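Local coordinates for uncharacterized protein (Bombyx mori, PDB 5AZ1) that probably reduces carbonyl compounds with NADPH, as a member of the aldo/keto reductase family built on a TIM barrel, at residues L54-S59 / V279-V284; D114-L119 / E161-K166. All coordinates share one frame; numbering follows the deposited sequence. Where two conformers were deposited one is given.

Contact 1: L54-S59 / V279-V284; sequences LLDALS and VTKSRV. With NDP (NADPH dihydro-nicotinamide-adenine-dinucleotide phosphate), chain J.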
loop_
_atom_site.group_PDB
_atom_site.type_symbol
_atom_site.label_atom_id
_atom_site.label_comp_id
_atom_site.label_asym_id
_atom_site.label_seq_id
_atom_site.Cartn_x
_atom_site.Cartn_y
_atom_site.Cartn_z
ATOM N N LEU A 54 6.938 -11.932 -10.686
ATOM C CA LEU A 54 5.939 -11.486 -9.722
ATOM C C LEU A 54 4.919 -12.575 -9.422
ATOM O O LEU A 54 4.587 -12.838 -8.246
ATOM C CB LEU A 54 5.224 -10.209 -10.239
ATOM C CG LEU A 54 4.243 -9.554 -9.247
ATOM C CD1 LEU A 54 4.950 -9.023 -8.014
ATOM C CD2 LEU A 54 3.489 -8.432 -9.921
ATOM N N LEU A 55 4.473 -13.258 -10.488
ATOM C CA LEU A 55 3.435 -14.291 -10.361
ATOM C C LEU A 55 3.929 -15.515 -9.709
ATOM O O LEU A 55 3.263 -16.090 -8.851
ATOM C CB LEU A 55 2.870 -14.675 -11.724
ATOM C CG LEU A 55 2.250 -13.508 -12.497
ATOM C CD1 LEU A 55 1.587 -14.044 -13.780
ATOM C CD2 LEU A 55 1.317 -12.671 -11.644
ATOM N N ASP A 56 5.127 -15.913 -10.095
ATOM C CA ASP A 56 5.758 -17.095 -9.518
ATOM C C ASP A 56 6.149 -16.796 -8.078
ATOM O O ASP A 56 5.900 -17.608 -7.181
ATOM C CB ASP A 56 6.955 -17.474 -10.435
ATOM C CG ASP A 56 7.688 -18.697 -9.984
ATOM O OD1 ASP A 56 7.080 -19.700 -9.457
ATOM O OD2 ASP A 56 8.922 -18.615 -10.115
ATOM N N ALA A 57 6.714 -15.616 -7.804
ATOM C CA ALA A 57 6.932 -15.268 -6.358
ATOM C C ALA A 57 5.585 -15.143 -5.560
ATOM O O ALA A 57 5.517 -15.495 -4.366
ATOM C CB ALA A 57 7.808 -14.026 -6.248
ATOM N N LEU A 58 4.482 -14.772 -6.243
ATOM C CA LEU A 58 3.165 -14.715 -5.553
ATOM C C LEU A 58 2.674 -16.075 -5.147
ATOM O O LEU A 58 2.257 -16.351 -3.951
ATOM C CB LEU A 58 2.118 -13.965 -6.394
ATOM C CG LEU A 58 0.692 -13.912 -5.827
ATOM C CD1 LEU A 58 0.643 -13.387 -4.388
ATOM C CD2 LEU A 58 -0.169 -13.064 -6.726
ATOM N N SER A 59 2.787 -16.976 -6.115
ATOM C CA SER A 59 2.375 -18.349 -5.893
ATOM C C SER A 59 3.158 -18.925 -4.744
ATOM O O SER A 59 2.613 -19.599 -3.840
ATOM C CB SER A 59 2.581 -19.194 -7.216
ATOM O OG SER A 59 2.435 -20.564 -6.899
ATOM N N VAL A 279 10.087 -9.504 -6.407
ATOM C CA VAL A 279 9.915 -10.620 -7.354
ATOM C C VAL A 279 10.833 -11.799 -7.033
ATOM O O VAL A 279 10.930 -12.732 -7.829
ATOM C CB VAL A 279 10.064 -10.174 -8.837
ATOM C CG1 VAL A 279 8.984 -9.173 -9.203
ATOM C CG2 VAL A 279 11.436 -9.583 -9.128
ATOM N N THR A 280 11.379 -11.840 -5.817
ATOM C CA THR A 280 12.443 -12.780 -5.455
ATOM C C THR A 280 12.037 -13.583 -4.303
ATOM O O THR A 280 11.814 -13.041 -3.229
ATOM C CB THR A 280 13.728 -12.026 -5.053
ATOM O OG1 THR A 280 14.075 -11.069 -6.065
ATOM C CG2 THR A 280 14.886 -12.981 -4.831
ATOM N N LYS A 281 11.979 -14.897 -4.482
ATOM C CA LYS A 281 11.356 -15.742 -3.482
ATOM C C LYS A 281 12.044 -15.712 -2.127
ATOM O O LYS A 281 11.384 -15.950 -1.061
ATOM C CB LYS A 281 11.256 -17.194 -3.983
ATOM C CG LYS A 281 10.437 -17.364 -5.257
ATOM C CD LYS A 281 10.344 -18.813 -5.696
ATOM C CE LYS A 281 9.876 -18.910 -7.141
ATOM N NZ LYS A 281 8.930 -20.048 -7.383
ATOM N N SER A 282 13.366 -15.508 -2.129
ATOM C CA SER A 282 14.109 -15.563 -0.854
ATOM C C SER A 282 13.745 -14.306 -0.022
ATOM O O SER A 282 13.680 -14.358 1.180
ATOM C CB SER A 282 15.644 -15.664 -1.080
ATOM O OG SER A 282 16.049 -14.781 -2.107
ATOM N N ARG A 283 13.522 -13.199 -0.703
ATOM C CA ARG A 283 13.018 -11.965 -0.085
ATOM C C ARG A 283 11.582 -12.098 0.406
ATOM O O ARG A 283 11.245 -11.624 1.495
ATOM C CB ARG A 283 13.190 -10.848 -1.068
ATOM C CG ARG A 283 14.690 -10.522 -1.213
ATOM C CD ARG A 283 14.936 -9.574 -2.378
ATOM N NE ARG A 283 16.305 -9.099 -2.499
ATOM C CZ ARG A 283 16.737 -8.335 -3.505
ATOM N NH1 ARG A 283 15.916 -7.963 -4.479
ATOM N NH2 ARG A 283 18.000 -7.924 -3.542
ATOM N N VAL A 284 10.761 -12.812 -0.362
ATOM C CA VAL A 284 9.424 -13.154 0.094
ATOM C C VAL A 284 9.505 -13.824 1.424
ATOM O O VAL A 284 8.780 -13.453 2.362
ATOM C CB VAL A 284 8.641 -14.028 -0.910
ATOM C CG1 VAL A 284 7.315 -14.489 -0.366
ATOM C CG2 VAL A 284 8.387 -13.249 -2.182
HETATM P PA NDP J . 9.354 -1.269 -1.601
HETATM O O1A NDP J . 9.808 -0.344 -0.469
HETATM O O2A NDP J . 8.520 -2.477 -1.343
HETATM O O5B NDP J . 10.758 -1.835 -2.229
HETATM C C5B NDP J . 10.817 -2.499 -3.482
HETATM C C4B NDP J . 12.253 -2.927 -3.768
HETATM O O4B NDP J . 12.842 -3.595 -2.639
HETATM C C3B NDP J . 12.336 -3.890 -4.971
HETATM O O3B NDP J . 13.179 -3.323 -5.965
HETATM C C2B NDP J . 12.848 -5.208 -4.381
HETATM O O2B NDP J . 13.689 -5.982 -5.243
HETATM C C1B NDP J . 13.534 -4.769 -3.100
HETATM N N9A NDP J . 13.418 -5.705 -1.988
HETATM C C8A NDP J . 12.276 -6.227 -1.486
HETATM N N7A NDP J . 12.531 -7.016 -0.427
HETATM C C5A NDP J . 13.861 -6.957 -0.225
HETATM C C6A NDP J . 14.775 -7.567 0.740
HETATM N N6A NDP J . 14.231 -8.378 1.697
HETATM N N1A NDP J . 16.114 -7.276 0.597
HETATM C C2A NDP J . 16.600 -6.464 -0.379
HETATM N N3A NDP J . 15.811 -5.862 -1.291
HETATM C C4A NDP J . 14.458 -6.082 -1.249
HETATM O O3 NDP J . 8.821 -0.344 -2.795
HETATM P PN NDP J . 7.347 -0.305 -3.413
HETATM O O1N NDP J . 6.996 1.149 -3.483
HETATM O O2N NDP J . 7.282 -1.165 -4.669
HETATM O O5D NDP J . 6.504 -1.142 -2.289
HETATM C C5D NDP J . 5.177 -0.888 -2.067
HETATM C C4D NDP J . 4.051 -1.642 -2.747
HETATM O O4D NDP J . 2.982 -0.831 -2.195
HETATM C C3D NDP J . 3.741 -1.634 -4.245
HETATM O O3D NDP J . 4.020 -2.882 -4.834
HETATM C C2D NDP J . 2.234 -1.391 -4.255
HETATM O O2D NDP J . 1.556 -2.624 -3.919
HETATM C C1D NDP J . 2.080 -0.320 -3.163
HETATM N N1N NDP J . 2.293 1.164 -3.509
HETATM C C2N NDP J . 1.218 1.989 -3.330
HETATM C C3N NDP J . 1.214 3.365 -3.624
HETATM C C7N NDP J . -0.030 4.197 -3.376
HETATM O O7N NDP J . -0.053 5.310 -3.915
HETATM N N7N NDP J . -1.079 3.731 -2.615
HETATM C C4N NDP J . 2.455 4.016 -4.233
HETATM C C5N NDP J . 3.575 3.064 -4.362
HETATM C C6N NDP J . 3.449 1.724 -4.000
HETATM P P2B NDP J . 13.151 -7.201 -6.175
HETATM O O1X NDP J . 11.709 -6.901 -6.630
HETATM O O2X NDP J . 14.044 -7.034 -7.377
HETATM O O3X NDP J . 13.281 -8.353 -5.217
#
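The methyl of Ala-57 lies against the turn that leads into helix 281-287, its CB 3.7 Å from the carbonyl O of Val-279 and 4.2 Å from CG2 of Val-284. One turn before Ala-57, the backbone N of Leu-54 is met by CG1 of Val-279 at 3.7 Å, and the same methyl reaches the CB of that leucine. Lys-281 passes Ala-57 with its CG 4.2 Å from the alanine CA and goes on to Asp-56 at the exposed rim. A bend at its last torsion (chi4 -141°) brings NZ to 2.8 Å from OD1 of Asp-56 in a salt bridge; the lysine comes from above the carboxylate, 41° out of its plane. In the TIM barrel of the aldo/keto reductases this joins the first helix after strand 22-23 to the short helix that follows strand 273-274, where the barrel closes. The other side of the turn holds the 2'-phosphate of NADPH: N of Val-279 donates to O1X, while OG1 of Thr-280 (3.0 Å) and NH1 of Arg-283 (2.8 Å) both donate to O3X of NDP. The guanidinium of Arg-283 also lies face-on to the adenine, with N3A of NDP 3.4 Å above its plane and over its centre.

Contact 2: D114-L119 / E161-K166; sequences DVEVSL and EEVLKK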
loop_
_atom_site.group_PDB
_atom_site.type_symbol
_atom_site.label_atom_id
_atom_site.label_comp_id
_atom_site.label_asym_id
_atom_site.label_seq_id
_atom_site.Cartn_x
_atom_site.Cartn_y
_atom_site.Cartn_z
ATOM N N ASP A 114 -18.948 6.587 -10.589
ATOM C CA ASP A 114 -17.873 5.863 -11.225
ATOM C C ASP A 114 -17.128 4.864 -10.374
ATOM O O ASP A 114 -16.350 4.080 -10.919
ATOM C CB ASP A 114 -16.879 6.846 -11.786
ATOM C CG ASP A 114 -17.407 7.543 -13.105
ATOM O OD1 ASP A 114 -18.090 6.938 -13.970
ATOM O OD2 ASP A 114 -17.105 8.708 -13.242
ATOM N N VAL A 115 -17.265 4.939 -9.046
ATOM C CA VAL A 115 -16.498 4.032 -8.165
ATOM C C VAL A 115 -16.976 2.604 -8.469
ATOM O O VAL A 115 -16.170 1.745 -8.679
ATOM C CB VAL A 115 -16.721 4.399 -6.704
ATOM C CG1 VAL A 115 -16.060 3.415 -5.763
ATOM C CG2 VAL A 115 -16.172 5.827 -6.441
ATOM N N GLU A 116 -18.275 2.422 -8.588
ATOM C CA GLU A 116 -18.922 1.126 -8.909
ATOM C C GLU A 116 -18.409 0.566 -10.257
ATOM O O GLU A 116 -18.076 -0.619 -10.359
ATOM C CB GLU A 116 -20.455 1.287 -8.838
ATOM C CG GLU A 116 -21.296 0.040 -9.084
ATOM C CD GLU A 116 -21.712 -0.245 -10.579
ATOM O OE1 GLU A 116 -21.299 0.503 -11.491
ATOM O OE2 GLU A 116 -22.442 -1.252 -10.831
ATOM N N VAL A 117 -18.251 1.440 -11.250
ATOM C CA VAL A 117 -17.796 1.012 -12.594
ATOM C C VAL A 117 -16.337 0.610 -12.425
ATOM O O VAL A 117 -15.993 -0.504 -12.777
ATOM C CB VAL A 117 -17.934 2.121 -13.662
ATOM C CG1 VAL A 117 -17.526 1.640 -15.052
ATOM C CG2 VAL A 117 -19.359 2.616 -13.753
ATOM N N SER A 118 -15.496 1.463 -11.816
ATOM C CA SER A 118 -14.099 1.122 -11.727
ATOM C C SER A 118 -13.925 -0.234 -10.958
ATOM O O SER A 118 -13.120 -1.064 -11.335
ATOM C CB SER A 118 -13.246 2.233 -11.044
ATOM O OG SER A 118 -11.841 1.788 -10.982
ATOM N N LEU A 119 -14.665 -0.410 -9.853
ATOM C CA LEU A 119 -14.450 -1.547 -8.982
ATOM C C LEU A 119 -15.035 -2.812 -9.618
ATOM O O LEU A 119 -14.381 -3.845 -9.585
ATOM C CB LEU A 119 -15.105 -1.306 -7.598
ATOM C CG LEU A 119 -15.151 -2.526 -6.641
ATOM C CD1 LEU A 119 -13.781 -3.004 -6.391
ATOM C CD2 LEU A 119 -15.838 -2.171 -5.351
ATOM N N GLU A 161 -19.057 4.245 -0.234
ATOM C CA GLU A 161 -20.108 3.821 0.686
ATOM C C GLU A 161 -21.180 3.021 -0.032
ATOM O O GLU A 161 -21.736 2.052 0.574
ATOM C CB GLU A 161 -20.725 5.000 1.469
ATOM C CG GLU A 161 -19.733 5.636 2.463
ATOM C CD GLU A 161 -20.171 6.944 3.149
ATOM O OE1 GLU A 161 -21.084 7.593 2.652
ATOM O OE2 GLU A 161 -19.512 7.372 4.137
ATOM N N GLU A 162 -21.431 3.402 -1.306
ATOM C CA GLU A 162 -22.390 2.678 -2.190
ATOM C C GLU A 162 -21.877 1.277 -2.544
ATOM O O GLU A 162 -22.621 0.314 -2.504
ATOM C CB GLU A 162 -22.725 3.436 -3.516
ATOM C CG GLU A 162 -23.688 2.738 -4.517
ATOM C CD GLU A 162 -23.371 3.022 -6.019
ATOM O OE1 GLU A 162 -23.206 4.174 -6.481
ATOM O OE2 GLU A 162 -23.285 2.058 -6.795
ATOM N N VAL A 163 -20.626 1.158 -2.935
ATOM C CA VAL A 163 -20.127 -0.168 -3.369
ATOM C C VAL A 163 -19.993 -1.129 -2.150
ATOM O O VAL A 163 -20.185 -2.322 -2.280
ATOM C CB VAL A 163 -18.807 -0.076 -4.138
ATOM C CG1 VAL A 163 -19.026 0.707 -5.447
ATOM C CG2 VAL A 163 -17.668 0.550 -3.329
ATOM N N LEU A 164 -19.802 -0.552 -0.959
ATOM C CA LEU A 164 -19.828 -1.285 0.302
ATOM C C LEU A 164 -21.181 -1.851 0.575
ATOM O O LEU A 164 -21.317 -3.046 0.814
ATOM C CB LEU A 164 -19.370 -0.403 1.449
ATOM C CG LEU A 164 -19.160 -1.084 2.833
ATOM C CD1 LEU A 164 -18.006 -2.080 2.724
ATOM C CD2 LEU A 164 -18.816 -0.034 3.889
ATOM N N LYS A 165 -22.209 -1.027 0.469
ATOM C CA LYS A 165 -23.572 -1.492 0.654
ATOM C C LYS A 165 -23.999 -2.547 -0.398
ATOM O O LYS A 165 -24.879 -3.385 -0.139
ATOM C CB LYS A 165 -24.508 -0.284 0.596
ATOM C CG LYS A 165 -26.011 -0.602 0.615
ATOM C CD LYS A 165 -26.446 -1.339 1.877
ATOM C CE LYS A 165 -27.869 -1.865 1.622
ATOM N NZ LYS A 165 -28.554 -2.302 2.835
ATOM N N LYS A 166 -23.416 -2.475 -1.586
ATOM C CA LYS A 166 -23.685 -3.466 -2.629
ATOM C C LYS A 166 -22.873 -4.751 -2.475
ATOM O O LYS A 166 -23.125 -5.696 -3.177
ATOM C CB LYS A 166 -23.426 -2.882 -4.007
ATOM C CG LYS A 166 -24.644 -2.100 -4.453
ATOM C CD LYS A 166 -24.393 -1.372 -5.749
ATOM C CE LYS A 166 -25.646 -0.564 -6.152
ATOM N NZ LYS A 166 -25.318 0.468 -7.189
HETATM O O HOH W 1 -24.217 -1.999 -9.254
HETATM O O HOH W 2 -20.670 4.180 -7.101
#
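Val-163 packs against Val-115, Glu-116 and Leu-119, its CB directed toward helix 112-126, and supplies most of the apolar contact between two neighbouring outer helices of the TIM barrel. Helices 112-126 and 153-165 follow strands 100-105 and 133-136, which are adjacent and parallel in the sheet. The axes of the two short segments approach to 9.2 Å at 57°.

The apolar contacts radiate from the valine. Its CG1 lies over the CA of Glu-116 at 3.5 Å and also meets CG1 of Val-115, whose side chain crosses it at about a right angle. With chi1 at -64°, CG2 of Val-163 sits between its own backbone N and carbonyl carbon, turned to both CD2 of Leu-119 and CG1 of Val-115. That same CD2 of Leu-119 is 3.8 Å from the valine CB. An alanine at Val-163 would remove both methyl branches and is likely to leave a gap between Val-115, Leu-119 and the backbone of Glu-116. Thr-156 and Phe-160 continue the packing on Val-115.

The polar contacts lie on the outer side and depend on the conformer given for Glu-162, one of two. In it, OE2 of Glu-162 touches the aliphatic part of Glu-116, 3.6 Å from its CB, and NZ of Lys-166 donates to this OE2 in a salt bridge at 2.6 Å. The OE2 atoms of Glu-116 and Glu-162 stay 5.3 Å apart. Lys-166, and Arg-120 through its salt bridge to Glu-116, would probably offset these nearby like charges.

Water completes the polar side. One molecule links Glu-162 OE1, in the same conformer, to the backbone N of Glu-116 through weak bonds; another donates to OE2 of Glu-116 and receives a weak bond from NZ of Lys-166.

Overall arrangement
Both contacts join helices on the outside of one TIM barrel, but in different parts of its circumference: their centres are 31 Å apart, and their nearest atoms about 17 Å apart. Contact 2 is nested along the chain inside the loop closed by contact 1. Contact 1 links helix 51-64 with helix 281-287, whose segments are 220 residues apart in sequence, and so spans the seam where strand 273-274 comes round to strand 22-23. Contact 2 is more local, packing helix 112-126 against helix 153-165 beyond adjacent strands 100-105 and 133-136. Of the two, contact 1 is the one that meets NADPH, whereas contact 2 is structural packing away from the cofactor.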